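Local coordinates for protein mitogen (Streptococcus dysgalactiae, PDB 2J4X) that acts as a zinc-binding bacterial superantigen of the staphylococcal/streptococcal toxin family, and is probably a secreted toxin that stimulates T cells, at residues A[3-14]-A[181-189]; A[52-60]-A[87-96]. All coordinates share one frame; numbering follows the deposited sequence.

Interaction 1 (A[3-14]-A[181-189])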
ATOM      1  N   ALA A   3     -15.479  -1.088   6.808  1.00 39.71           N
ATOM      2  CA  ALA A   3     -16.329   0.077   6.884  1.00 39.28           C
ATOM      3  C   ALA A   3     -15.771   1.202   6.034  1.00 38.95           C
ATOM      4  O   ALA A   3     -14.562   1.401   5.934  1.00 37.90           O
ATOM      5  CB  ALA A   3     -16.489   0.512   8.328  1.00 38.95           C
ATOM      6  N   VAL A   4     -16.686   1.928   5.413  1.00 39.49           N
ATOM      7  CA  VAL A   4     -16.350   3.042   4.552  1.00 40.58           C
ATOM      8  C   VAL A   4     -16.001   4.227   5.414  1.00 39.97           C
ATOM      9  O   VAL A   4     -16.603   4.426   6.459  1.00 41.85           O
ATOM     10  CB  VAL A   4     -17.552   3.427   3.665  1.00 41.41           C
ATOM     11  CG1 VAL A   4     -17.248   4.698   2.903  1.00 42.46           C
ATOM     12  CG2 VAL A   4     -17.884   2.281   2.711  1.00 41.92           C
ATOM     13  N   LEU A   5     -15.031   5.016   4.977  1.00 38.31           N
ATOM     14  CA  LEU A   5     -14.636   6.194   5.727  1.00 38.60           C
ATOM     15  C   LEU A   5     -14.902   7.430   4.870  1.00 39.24           C
ATOM     16  O   LEU A   5     -15.264   7.312   3.693  1.00 38.93           O
ATOM     17  CB  LEU A   5     -13.152   6.121   6.094  1.00 38.63           C
ATOM     18  CG  LEU A   5     -12.714   4.877   6.866  1.00 39.10           C
ATOM     19  CD1 LEU A   5     -11.202   4.876   6.996  1.00 39.91           C
ATOM     20  CD2 LEU A   5     -13.388   4.846   8.227  1.00 38.63           C
ATOM     21  N   VAL A   6     -14.732   8.607   5.464  1.00 38.53           N
ATOM     22  CA  VAL A   6     -14.946   9.859   4.760  1.00 39.98           C
ATOM     23  C   VAL A   6     -13.619  10.417   4.250  1.00 41.02           C
ATOM     24  O   VAL A   6     -12.555  10.053   4.767  1.00 42.50           O
ATOM     25  CB  VAL A   6     -15.641  10.888   5.681  1.00 39.96           C
ATOM     26  CG1 VAL A   6     -17.043  10.387   6.033  1.00 41.67           C
ATOM     27  CG2 VAL A   6     -14.843  11.088   6.956  1.00 39.85           C
ATOM     28  N   ASN A   7     -13.681  11.286   3.237  1.00 40.22           N
ATOM     29  CA  ASN A   7     -12.489  11.890   2.639  1.00 39.58           C
ATOM     30  C   ASN A   7     -11.477  12.415   3.649  1.00 40.07           C
ATOM     31  O   ASN A   7     -10.273  12.214   3.530  1.00 40.31           O
ATOM     32  CB  ASN A   7     -12.892  13.044   1.733  1.00 39.62           C
ATOM     33  CG  ASN A   7     -13.752  12.602   0.581  1.00 39.20           C
ATOM     34  OD1 ASN A   7     -13.540  11.527   0.011  1.00 38.90           O
ATOM     35  ND2 ASN A   7     -14.718  13.439   0.207  1.00 38.37           N
ATOM     36  N   SER A   8     -11.994  13.127   4.629  1.00 39.99           N
ATOM     37  CA  SER A   8     -11.208  13.717   5.700  1.00 39.98           C
ATOM     38  C   SER A   8     -10.231  12.721   6.355  1.00 38.04           C
ATOM     39  O   SER A   8      -9.041  12.991   6.512  1.00 37.32           O
ATOM     40  CB  SER A   8     -12.199  14.272   6.731  1.00 40.23           C
ATOM     41  OG  SER A   8     -11.565  14.648   7.924  1.00 46.97           O
ATOM     42  N   GLU A   9     -10.767  11.566   6.732  1.00 37.49           N
ATOM     43  CA  GLU A   9     -10.019  10.510   7.384  1.00 35.85           C
ATOM     44  C   GLU A   9      -9.103   9.808   6.409  1.00 34.98           C
ATOM     45  O   GLU A   9      -7.964   9.516   6.741  1.00 34.67           O
ATOM     46  CB  GLU A   9     -10.988   9.505   8.007  1.00 36.21           C
ATOM     47  N   LEU A  10      -9.612   9.529   5.211  1.00 34.94           N
ATOM     48  CA  LEU A  10      -8.832   8.846   4.173  1.00 34.95           C
ATOM     49  C   LEU A  10      -7.665   9.702   3.727  1.00 35.39           C
ATOM     50  O   LEU A  10      -6.552   9.200   3.532  1.00 35.60           O
ATOM     51  CB  LEU A  10      -9.710   8.511   2.965  1.00 32.66           C
ATOM     52  CG  LEU A  10     -10.678   7.367   3.238  1.00 30.21           C
ATOM     53  CD1 LEU A  10     -11.830   7.438   2.281  1.00 31.28           C
ATOM     54  CD2 LEU A  10      -9.952   6.045   3.149  1.00 31.07           C
ATOM     55  N   LYS A  11      -7.917  10.998   3.564  1.00 35.62           N
ATOM     56  CA  LYS A  11      -6.861  11.916   3.164  1.00 35.73           C
ATOM     57  C   LYS A  11      -5.792  11.953   4.236  1.00 35.84           C
ATOM     58  O   LYS A  11      -4.605  11.972   3.933  1.00 35.53           O
ATOM     59  CB  LYS A  11      -7.390  13.342   2.974  1.00 36.78           C
ATOM     60  CG  LYS A  11      -6.266  14.327   2.714  1.00 36.00           C
ATOM     61  CD  LYS A  11      -6.761  15.703   2.386  1.00 38.64           C
ATOM     62  CE  LYS A  11      -5.601  16.617   2.072  1.00 39.59           C
ATOM     63  NZ  LYS A  11      -6.070  18.022   1.917  1.00 43.56           N
ATOM     64  N   ASN A  12      -6.217  11.959   5.495  1.00 36.93           N
ATOM     65  CA  ASN A  12      -5.278  12.027   6.607  1.00 36.54           C
ATOM     66  C   ASN A  12      -4.403  10.801   6.683  1.00 34.22           C
ATOM     67  O   ASN A  12      -3.208  10.885   6.958  1.00 34.94           O
ATOM     68  CB  ASN A  12      -6.029  12.176   7.918  1.00 40.46           C
ATOM     69  CG  ASN A  12      -5.102  12.465   9.062  1.00 43.61           C
ATOM     70  OD1 ASN A  12      -4.467  13.517   9.087  1.00 45.97           O
ATOM     71  ND2 ASN A  12      -4.991  11.527  10.010  1.00 44.93           N
ATOM     72  N   ILE A  13      -5.022   9.661   6.440  1.00 32.11           N
ATOM     73  CA  ILE A  13      -4.337   8.396   6.473  1.00 31.54           C
ATOM     74  C   ILE A  13      -3.329   8.258   5.349  1.00 32.80           C
ATOM     75  O   ILE A  13      -2.149   8.003   5.609  1.00 35.76           O
ATOM     76  CB  ILE A  13      -5.337   7.249   6.352  1.00 31.22           C
ATOM     77  CG1 ILE A  13      -6.242   7.222   7.573  1.00 30.38           C
ATOM     78  CG2 ILE A  13      -4.612   5.935   6.151  1.00 29.73           C
ATOM     79  CD1 ILE A  13      -7.357   6.238   7.444  1.00 34.08           C
ATOM     80  N   TYR A  14      -3.766   8.447   4.103  1.00 31.66           N
ATOM     81  CA  TYR A  14      -2.876   8.244   2.968  1.00 29.95           C
ATOM     82  C   TYR A  14      -1.990   9.378   2.527  1.00 31.19           C
ATOM     83  O   TYR A  14      -1.229   9.214   1.589  1.00 32.76           O
ATOM     84  CB  TYR A  14      -3.674   7.701   1.776  1.00 28.67           C
ATOM     85  CG  TYR A  14      -4.233   6.316   2.036  1.00 26.81           C
ATOM     86  CD1 TYR A  14      -3.418   5.183   1.908  1.00 26.75           C
ATOM     87  CD2 TYR A  14      -5.554   6.137   2.489  1.00 24.06           C
ATOM     88  CE1 TYR A  14      -3.893   3.905   2.229  1.00 26.61           C
ATOM     89  CE2 TYR A  14      -6.038   4.866   2.811  1.00 23.64           C
ATOM     90  CZ  TYR A  14      -5.203   3.755   2.683  1.00 25.23           C
ATOM     91  OH  TYR A  14      -5.646   2.506   3.029  1.00 25.63           O
ATOM     92  N   ASP A 181     -11.980  -1.557  -1.795  1.00 31.67           N
ATOM     93  CA  ASP A 181     -12.800  -0.361  -1.641  1.00 31.36           C
ATOM     94  C   ASP A 181     -11.857   0.795  -1.355  1.00 30.79           C
ATOM     95  O   ASP A 181     -11.110   0.742  -0.380  1.00 32.18           O
ATOM     96  CB  ASP A 181     -13.772  -0.540  -0.474  1.00 31.07           C
ATOM     97  CG  ASP A 181     -14.859   0.492  -0.458  1.00 29.98           C
ATOM     98  OD1 ASP A 181     -14.638   1.606  -0.940  1.00 29.01           O
ATOM     99  OD2 ASP A 181     -15.943   0.201   0.061  1.00 33.87           O
ATOM    100  N   LEU A 182     -11.883   1.818  -2.211  1.00 29.99           N
ATOM    101  CA  LEU A 182     -11.026   3.000  -2.077  1.00 28.79           C
ATOM    102  C   LEU A 182     -11.385   3.896  -0.917  1.00 29.09           C
ATOM    103  O   LEU A 182     -10.661   4.833  -0.615  1.00 29.20           O
ATOM    104  CB  LEU A 182     -11.079   3.841  -3.352  1.00 28.05           C
ATOM    105  CG  LEU A 182     -10.245   3.391  -4.551  1.00 28.99           C
ATOM    106  CD1 LEU A 182     -10.495   4.316  -5.761  1.00 25.75           C
ATOM    107  CD2 LEU A 182      -8.759   3.396  -4.135  1.00 26.89           C
ATOM    108  N   PHE A 183     -12.526   3.618  -0.291  1.00 30.52           N
ATOM    109  CA  PHE A 183     -13.001   4.393   0.842  1.00 31.20           C
ATOM    110  C   PHE A 183     -12.960   3.613   2.144  1.00 32.59           C
ATOM    111  O   PHE A 183     -13.742   3.861   3.060  1.00 33.83           O
ATOM    112  CB  PHE A 183     -14.410   4.936   0.551  1.00 30.89           C
ATOM    113  CG  PHE A 183     -14.393   6.122  -0.370  1.00 30.53           C
ATOM    114  CD1 PHE A 183     -14.168   5.954  -1.732  1.00 30.75           C
ATOM    115  CD2 PHE A 183     -14.412   7.417   0.146  1.00 31.01           C
ATOM    116  CE1 PHE A 183     -13.944   7.053  -2.558  1.00 29.39           C
ATOM    117  CE2 PHE A 183     -14.190   8.517  -0.674  1.00 29.58           C
ATOM    118  CZ  PHE A 183     -13.952   8.332  -2.025  1.00 29.83           C
ATOM    119  N   THR A 184     -12.031   2.663   2.201  1.00 33.62           N
ATOM    120  CA  THR A 184     -11.799   1.825   3.375  1.00 34.61           C
ATOM    121  C   THR A 184     -10.290   1.827   3.653  1.00 35.59           C
ATOM    122  O   THR A 184      -9.489   2.266   2.818  1.00 35.49           O
ATOM    123  CB  THR A 184     -12.264   0.333   3.163  1.00 32.57           C
ATOM    124  OG1 THR A 184     -11.458  -0.302   2.171  1.00 32.80           O
ATOM    125  CG2 THR A 184     -13.691   0.267   2.723  1.00 32.48           C
ATOM    126  N   HIS A 185      -9.910   1.362   4.842  1.00 36.86           N
ATOM    127  CA  HIS A 185      -8.499   1.252   5.220  1.00 37.60           C
ATOM    128  C   HIS A 185      -8.211  -0.243   5.383  1.00 36.87           C
ATOM    129  O   HIS A 185      -8.535  -0.832   6.413  1.00 37.64           O
ATOM    130  CB  HIS A 185      -8.205   1.966   6.544  1.00 38.25           C
ATOM    131  CG  HIS A 185      -6.745   2.059   6.847  1.00 40.62           C
ATOM    132  ND1 HIS A 185      -5.851   1.070   6.488  1.00 41.69           N
ATOM    133  CD2 HIS A 185      -6.013   3.029   7.441  1.00 40.73           C
ATOM    134  CE1 HIS A 185      -4.632   1.430   6.844  1.00 40.73           C
ATOM    135  NE2 HIS A 185      -4.702   2.614   7.424  1.00 41.04           N
ATOM    136  N   PRO A 186      -7.614  -0.879   4.362  1.00 36.45           N
ATOM    137  CA  PRO A 186      -7.343  -2.309   4.510  1.00 35.99           C
ATOM    138  C   PRO A 186      -6.501  -2.625   5.744  1.00 36.47           C
ATOM    139  O   PRO A 186      -5.860  -1.742   6.311  1.00 36.54           O
ATOM    140  CB  PRO A 186      -6.615  -2.660   3.208  1.00 35.41           C
ATOM    141  CG  PRO A 186      -7.188  -1.701   2.223  1.00 33.95           C
ATOM    142  CD  PRO A 186      -7.229  -0.405   3.021  1.00 35.53           C
ATOM    143  N   ASN A 187      -6.534  -3.890   6.152  1.00 37.41           N
ATOM    144  CA  ASN A 187      -5.737  -4.377   7.275  1.00 38.79           C
ATOM    145  C   ASN A 187      -4.410  -4.830   6.676  1.00 37.19           C
ATOM    146  O   ASN A 187      -4.308  -5.910   6.078  1.00 37.28           O
ATOM    147  CB  ASN A 187      -6.397  -5.579   7.940  1.00 40.93           C
ATOM    148  CG  ASN A 187      -5.616  -6.070   9.148  1.00 43.20           C
ATOM    149  OD1 ASN A 187      -4.493  -5.626   9.399  1.00 44.39           O
ATOM    150  ND2 ASN A 187      -6.210  -6.990   9.904  1.00 45.74           N
ATOM    151  N   TYR A 188      -3.390  -4.007   6.840  1.00 36.43           N
ATOM    152  CA  TYR A 188      -2.082  -4.315   6.268  1.00 36.68           C
ATOM    153  C   TYR A 188      -1.187  -5.165   7.179  1.00 37.25           C
ATOM    154  O   TYR A 188      -0.075  -5.538   6.801  1.00 36.48           O
ATOM    155  CB  TYR A 188      -1.344  -3.013   5.906  1.00 32.20           C
ATOM    156  CG  TYR A 188      -2.061  -2.080   4.956  1.00 27.32           C
ATOM    157  CD1 TYR A 188      -2.593  -2.542   3.759  1.00 26.49           C
ATOM    158  CD2 TYR A 188      -2.124  -0.712   5.226  1.00 26.89           C
ATOM    159  CE1 TYR A 188      -3.169  -1.653   2.841  1.00 26.90           C
ATOM    160  CE2 TYR A 188      -2.687   0.182   4.334  1.00 26.14           C
ATOM    161  CZ  TYR A 188      -3.206  -0.286   3.137  1.00 27.50           C
ATOM    162  OH  TYR A 188      -3.724   0.616   2.225  1.00 28.27           O
ATOM    163  N   THR A 189      -1.671  -5.483   8.371  1.00 39.01           N
ATOM    164  CA  THR A 189      -0.867  -6.269   9.296  1.00 40.63           C
ATOM    165  C   THR A 189      -0.546  -7.698   8.809  1.00 42.22           C
ATOM    166  O   THR A 189       0.348  -8.354   9.354  1.00 42.86           O
ATOM    167  CB  THR A 189      -1.534  -6.310  10.704  1.00 40.35           C
ATOM    168  OG1 THR A 189      -2.878  -6.794  10.590  1.00 41.84           O
ATOM    169  CG2 THR A 189      -1.562  -4.914  11.328  1.00 37.70           C
TER
HETATM  170  O   HOH W   1     -12.150   0.971   6.707  1.00 36.80           O
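Phe183 and Leu10 form the tight centre of this contact, where the N-terminal helix 7-14 of a two-domain superantigen lies against the loop that follows strand 177-181 of the beta-grasp domain. Leu10 CD1 comes within 3.4 Å of Phe183 CD2, obliquely to the ring. The ring's edge is met in plane by two oxygens, Leu5 O and Asn7 OD1, the latter 3.2 Å from Phe183 CE2. A type I turn runs from Asp181 to Thr184, and within it Asp181 OD1 accepts from Phe183 N, an Asx turn. Phe183 O accepts a short bond of 2.6 Å from Leu5 N, at an N-H...O angle of 156°.

The side of Ala3 and Val4 is looser and largely exposed. There a water spans the gap, donating to Ala3 O and accepting from His185 N. Farther along, with Ile13 CG1 at chi1 -65°, Ile13 CG2 is left on the His185 side and packs 3.5 Å from His185 CD2, while Tyr14 OH lies over one face of the imidazole, toward its rim. His185 ND1 is engaged by Pro186 O within its own segment. Beyond it, Tyr14 OH donates to Tyr188 OH at 2.8 Å, and Tyr188 OH also bonds Asp141 of helix 137-150; Tyr188 OH sits in the plane of the Tyr14 ring, 3.3 Å from Tyr14 CE1.

Interaction 2 (A[52-60]-A[87-96]); sequences KVISSNVSP and EQYNYVDGGL
A parallel strand pair of the OB-fold domain brings strand 53-57 alongside strand 87-93, with axes 4.5 Å apart at closest approach and N-to-C directions 24° apart. Five consecutive bridges, from Val53 with Tyr89 to Asn57 with Asp93, fix the register. The ladder is typical of parallel strands in that residues 53, 55 and 57 each use both N and O, bonding to the residues before and after their partner: Val53 N reaches Gln88 O, and Val53 O accepts from Asn90 N at 2.7 Å. Asn57 closes the series, its N bonding to Val92 O and its O receiving Gly94 N.

On the face carrying Val53, Ser55 and Asn57, Val53 and Tyr89 make a CH-pi contact. Val53 CB stands 3.7 Å from the centroid of the Tyr89 ring, only 8° off its normal, and CG2 leans on Tyr89 CE1. At the far end, Asn57 ND2 donates to Asp93 OD2 over 3.1 Å, approaching from above the carboxylate plane; the same oxygen forms a salt bridge with Lys79, which probably favours the charged carboxylate.

The other face holds Ile54, Asn90, Ser56 and Val92. Ser56 OG, placed anti to its own N (chi1 -175°), donates to Gly94 O at 2.8 Å, and Leu96 CD2 packs 3.7 Å from Ser56 OG, so a buried hydroxyl is satisfied beside apolar carbon. Gly94 and Gly95 both have positive phi, turning the chain there.

Strand 33-36 pairs antiparallel with the other edge of 53-57, by backbone hydrogen bonds of Ile54 with Phe36 and Ser56 with Leu34, while strand 71-84 pairs antiparallel with 87-98, and Ile54 and Asn90 both touch Ile19 of strand 18-21.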
ATOM      1  N   LYS A  52      16.608   6.724  14.067  1.00 50.62           N
ATOM      2  CA  LYS A  52      15.160   6.494  14.061  1.00 50.47           C
ATOM      3  C   LYS A  52      14.826   5.001  14.128  1.00 48.75           C
ATOM      4  O   LYS A  52      15.478   4.184  13.485  1.00 49.95           O
ATOM      5  CB  LYS A  52      14.538   7.093  12.796  1.00 51.96           C
ATOM      6  CG  LYS A  52      15.062   8.496  12.465  1.00 54.64           C
ATOM      7  CD  LYS A  52      14.340   9.127  11.280  1.00 55.16           C
ATOM      8  CE  LYS A  52      14.458   8.264  10.039  1.00 56.02           C
ATOM      9  NZ  LYS A  52      13.834   8.871   8.826  1.00 57.08           N
ATOM     10  N   VAL A  53      13.808   4.657  14.907  1.00 46.16           N
ATOM     11  CA  VAL A  53      13.383   3.270  15.071  1.00 42.95           C
ATOM     12  C   VAL A  53      12.085   3.007  14.316  1.00 42.94           C
ATOM     13  O   VAL A  53      11.175   3.830  14.362  1.00 43.07           O
ATOM     14  CB  VAL A  53      13.125   2.967  16.541  1.00 41.39           C
ATOM     15  CG1 VAL A  53      12.805   1.502  16.709  1.00 40.21           C
ATOM     16  CG2 VAL A  53      14.322   3.390  17.372  1.00 40.63           C
ATOM     17  N   ILE A  54      11.988   1.860  13.642  1.00 42.08           N
ATOM     18  CA  ILE A  54      10.782   1.502  12.882  1.00 40.13           C
ATOM     19  C   ILE A  54      10.074   0.327  13.525  1.00 38.95           C
ATOM     20  O   ILE A  54      10.640  -0.746  13.662  1.00 39.14           O
ATOM     21  CB  ILE A  54      11.114   1.109  11.411  1.00 39.63           C
ATOM     22  CG1 ILE A  54      11.819   2.264  10.714  1.00 39.43           C
ATOM     23  CG2 ILE A  54       9.840   0.760  10.646  1.00 37.43           C
ATOM     24  CD1 ILE A  54      12.480   1.850   9.434  1.00 42.25           C
ATOM     25  N   SER A  55       8.828   0.532  13.917  1.00 38.82           N
ATOM     26  CA  SER A  55       8.064  -0.540  14.532  1.00 39.20           C
ATOM     27  C   SER A  55       6.971  -0.991  13.577  1.00 38.92           C
ATOM     28  O   SER A  55       6.110  -0.211  13.191  1.00 39.71           O
ATOM     29  CB  SER A  55       7.433  -0.076  15.846  1.00 39.31           C
ATOM     30  OG  SER A  55       6.634  -1.111  16.396  1.00 40.72           O
ATOM     31  N   SER A  56       7.007  -2.258  13.196  1.00 38.79           N
ATOM     32  CA  SER A  56       6.021  -2.795  12.288  1.00 37.23           C
ATOM     33  C   SER A  56       5.037  -3.693  13.039  1.00 39.45           C
ATOM     34  O   SER A  56       5.399  -4.745  13.565  1.00 40.14           O
ATOM     35  CB  SER A  56       6.722  -3.573  11.188  1.00 35.49           C
ATOM     36  OG  SER A  56       5.794  -4.004  10.219  1.00 35.00           O
ATOM     37  N   ASN A  57       3.786  -3.256  13.107  1.00 40.26           N
ATOM     38  CA  ASN A  57       2.751  -4.022  13.770  1.00 40.81           C
ATOM     39  C   ASN A  57       2.331  -5.057  12.737  1.00 41.87           C
ATOM     40  O   ASN A  57       2.022  -4.699  11.595  1.00 41.88           O
ATOM     41  CB  ASN A  57       1.602  -3.079  14.157  1.00 41.04           C
ATOM     42  CG  ASN A  57       0.349  -3.808  14.607  1.00 42.65           C
ATOM     43  OD1 ASN A  57       0.408  -4.803  15.331  1.00 43.76           O
ATOM     44  ND2 ASN A  57      -0.808  -3.296  14.185  1.00 43.19           N
ATOM     45  N   VAL A  58       2.365  -6.336  13.122  1.00 42.70           N
ATOM     46  CA  VAL A  58       1.993  -7.439  12.231  1.00 44.17           C
ATOM     47  C   VAL A  58       1.077  -8.421  12.967  1.00 44.45           C
ATOM     48  O   VAL A  58       0.974  -8.352  14.182  1.00 45.81           O
ATOM     49  CB  VAL A  58       3.244  -8.197  11.704  1.00 44.63           C
ATOM     50  CG1 VAL A  58       2.973  -8.717  10.317  1.00 46.95           C
ATOM     51  CG2 VAL A  58       4.445  -7.278  11.632  1.00 45.06           C
ATOM     52  N   SER A  59       0.407  -9.317  12.242  1.00 44.77           N
ATOM     53  CA  SER A  59      -0.507 -10.290  12.854  1.00 46.40           C
ATOM     54  C   SER A  59       0.234 -11.361  13.629  1.00 48.12           C
ATOM     55  O   SER A  59       1.374 -11.680  13.301  1.00 48.64           O
ATOM     56  CB  SER A  59      -1.343 -10.996  11.789  1.00 46.49           C
ATOM     57  OG  SER A  59      -0.548 -11.892  11.035  1.00 46.11           O
ATOM     58  N   PRO A  60      -0.415 -11.955  14.656  1.00 49.34           N
ATOM     59  CA  PRO A  60       0.250 -13.001  15.443  1.00 49.17           C
ATOM     60  C   PRO A  60       0.882 -14.037  14.508  1.00 49.60           C
ATOM     61  O   PRO A  60       1.996 -14.518  14.744  1.00 49.09           O
ATOM     62  CB  PRO A  60      -0.891 -13.583  16.273  1.00 48.59           C
ATOM     63  CG  PRO A  60      -1.778 -12.390  16.487  1.00 49.57           C
ATOM     64  CD  PRO A  60      -1.807 -11.767  15.110  1.00 49.23           C
ATOM     65  N   GLU A  87      15.099   9.905  20.459  1.00 64.02           N
ATOM     66  CA  GLU A  87      15.127   9.000  19.300  1.00 62.66           C
ATOM     67  C   GLU A  87      13.693   8.878  18.758  1.00 61.97           C
ATOM     68  O   GLU A  87      12.762   8.573  19.513  1.00 62.27           O
ATOM     69  CB  GLU A  87      15.658   7.614  19.689  1.00 62.68           C
ATOM     70  CG  GLU A  87      17.128   7.385  19.324  1.00 62.41           C
ATOM     71  CD  GLU A  87      17.343   6.167  18.429  1.00 61.76           C
ATOM     72  OE1 GLU A  87      17.070   5.041  18.894  1.00 61.75           O
ATOM     73  OE2 GLU A  87      17.782   6.335  17.268  1.00 60.97           O
ATOM     74  N   GLN A  88      13.519   9.125  17.459  1.00 60.79           N
ATOM     75  CA  GLN A  88      12.196   9.072  16.824  1.00 59.17           C
ATOM     76  C   GLN A  88      11.758   7.676  16.391  1.00 57.98           C
ATOM     77  O   GLN A  88      12.519   6.926  15.760  1.00 57.39           O
ATOM     78  CB  GLN A  88      12.145  10.000  15.600  1.00 59.64           C
ATOM     79  CG  GLN A  88      10.791  10.024  14.887  1.00 60.47           C
ATOM     80  CD  GLN A  88      10.844  10.721  13.537  1.00 61.56           C
ATOM     81  OE1 GLN A  88      11.501  10.257  12.610  1.00 61.91           O
ATOM     82  NE2 GLN A  88      10.149  11.841  13.422  1.00 63.46           N
ATOM     83  N   TYR A  89      10.517   7.347  16.741  1.00 55.67           N
ATOM     84  CA  TYR A  89       9.905   6.074  16.385  1.00 54.40           C
ATOM     85  C   TYR A  89       8.940   6.296  15.227  1.00 53.27           C
ATOM     86  O   TYR A  89       8.245   7.321  15.180  1.00 53.87           O
ATOM     87  CB  TYR A  89       9.131   5.503  17.568  1.00 55.07           C
ATOM     88  CG  TYR A  89       9.979   4.684  18.486  1.00 57.54           C
ATOM     89  CD1 TYR A  89      11.154   5.210  19.037  1.00 58.70           C
ATOM     90  CD2 TYR A  89       9.636   3.362  18.781  1.00 58.77           C
ATOM     91  CE1 TYR A  89      11.973   4.437  19.861  1.00 59.57           C
ATOM     92  CE2 TYR A  89      10.447   2.577  19.602  1.00 60.00           C
ATOM     93  CZ  TYR A  89      11.611   3.123  20.134  1.00 60.31           C
ATOM     94  OH  TYR A  89      12.411   2.354  20.935  1.00 62.90           O
ATOM     95  N   ASN A  90       8.912   5.356  14.284  1.00 50.57           N
ATOM     96  CA  ASN A  90       8.008   5.435  13.143  1.00 47.73           C
ATOM     97  C   ASN A  90       7.184   4.163  13.219  1.00 45.71           C
ATOM     98  O   ASN A  90       7.738   3.061  13.118  1.00 45.44           O
ATOM     99  CB  ASN A  90       8.773   5.444  11.821  1.00 49.51           C
ATOM    100  CG  ASN A  90       9.694   6.646  11.667  1.00 51.61           C
ATOM    101  OD1 ASN A  90      10.128   6.961  10.560  1.00 53.39           O
ATOM    102  ND2 ASN A  90      10.006   7.314  12.767  1.00 54.41           N
ATOM    103  N   TYR A  91       5.875   4.301  13.407  1.00 42.92           N
ATOM    104  CA  TYR A  91       5.009   3.132  13.492  1.00 40.50           C
ATOM    105  C   TYR A  91       4.317   2.834  12.170  1.00 38.94           C
ATOM    106  O   TYR A  91       3.856   3.744  11.491  1.00 38.49           O
ATOM    107  CB  TYR A  91       3.968   3.327  14.579  1.00 42.54           C
ATOM    108  CG  TYR A  91       4.576   3.593  15.928  1.00 45.30           C
ATOM    109  CD1 TYR A  91       4.913   4.888  16.310  1.00 47.36           C
ATOM    110  CD2 TYR A  91       4.853   2.551  16.809  1.00 46.09           C
ATOM    111  CE1 TYR A  91       5.517   5.146  17.538  1.00 48.62           C
ATOM    112  CE2 TYR A  91       5.458   2.794  18.037  1.00 46.83           C
ATOM    113  CZ  TYR A  91       5.790   4.094  18.395  1.00 48.76           C
ATOM    114  OH  TYR A  91       6.412   4.353  19.598  1.00 51.65           O
ATOM    115  N   VAL A  92       4.263   1.555  11.798  1.00 36.46           N
ATOM    116  CA  VAL A  92       3.623   1.139  10.556  1.00 34.51           C
ATOM    117  C   VAL A  92       3.038  -0.256  10.751  1.00 34.55           C
ATOM    118  O   VAL A  92       3.335  -0.917  11.734  1.00 33.57           O
ATOM    119  CB  VAL A  92       4.630   1.085   9.389  1.00 32.93           C
ATOM    120  CG1 VAL A  92       5.444   2.359   9.332  1.00 31.54           C
ATOM    121  CG2 VAL A  92       5.533  -0.134   9.539  1.00 33.89           C
ATOM    122  N   ASP A  93       2.193  -0.681   9.817  1.00 35.48           N
ATOM    123  CA  ASP A  93       1.564  -2.013   9.834  1.00 36.14           C
ATOM    124  C   ASP A  93       2.194  -2.796   8.703  1.00 35.30           C
ATOM    125  O   ASP A  93       2.288  -2.283   7.590  1.00 35.56           O
ATOM    126  CB  ASP A  93       0.061  -1.941   9.525  1.00 37.82           C
ATOM    127  CG  ASP A  93      -0.767  -1.365  10.666  1.00 40.20           C
ATOM    128  OD1 ASP A  93      -1.910  -0.922  10.374  1.00 42.31           O
ATOM    129  OD2 ASP A  93      -0.296  -1.368  11.838  1.00 41.03           O
ATOM    130  N   GLY A  94       2.608  -4.033   8.966  1.00 34.63           N
ATOM    131  CA  GLY A  94       3.213  -4.838   7.914  1.00 32.49           C
ATOM    132  C   GLY A  94       4.256  -4.164   7.030  1.00 30.64           C
ATOM    133  O   GLY A  94       5.130  -3.467   7.533  1.00 30.32           O
ATOM    134  N   GLY A  95       4.162  -4.397   5.715  1.00 30.06           N
ATOM    135  CA  GLY A  95       5.094  -3.835   4.744  1.00 29.63           C
ATOM    136  C   GLY A  95       6.365  -4.662   4.601  1.00 30.95           C
ATOM    137  O   GLY A  95       7.293  -4.289   3.887  1.00 31.35           O
ATOM    138  N   LEU A  96       6.384  -5.834   5.237  1.00 32.29           N
ATOM    139  CA  LEU A  96       7.573  -6.691   5.259  1.00 31.12           C
ATOM    140  C   LEU A  96       7.660  -7.832   4.276  1.00 29.92           C
ATOM    141  O   LEU A  96       6.718  -8.573   4.097  1.00 29.66           O
ATOM    142  CB  LEU A  96       7.772  -7.271   6.673  1.00 30.52           C
ATOM    143  CG  LEU A  96       7.486  -6.344   7.860  1.00 29.45           C
ATOM    144  CD1 LEU A  96       7.878  -7.034   9.148  1.00 28.82           C
ATOM    145  CD2 LEU A  96       8.244  -5.039   7.704  1.00 29.45           C
TER

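From the N terminus, residues 3-14 come first but find their partner only at 181-189, so interaction 1 closes a loop spanning most of the chain. Within that span, 52-60 pairs with 87-96 after a short excursion through helix 60-65 and strand 71-84; interaction 2 is therefore a local closure enclosed by the larger one, and the two do not cross. Interaction 2 joins strands within the OB-fold domain, whereas interaction 1 ties the N-terminal helix to the beta-grasp domain. Although their centres lie 19 Å apart, they meet at Thr189: Thr189 O is 3.0 Å from Ser59 N, a probable hydrogen bond, and Thr189 CG2 packs on Asn57 and Asp93.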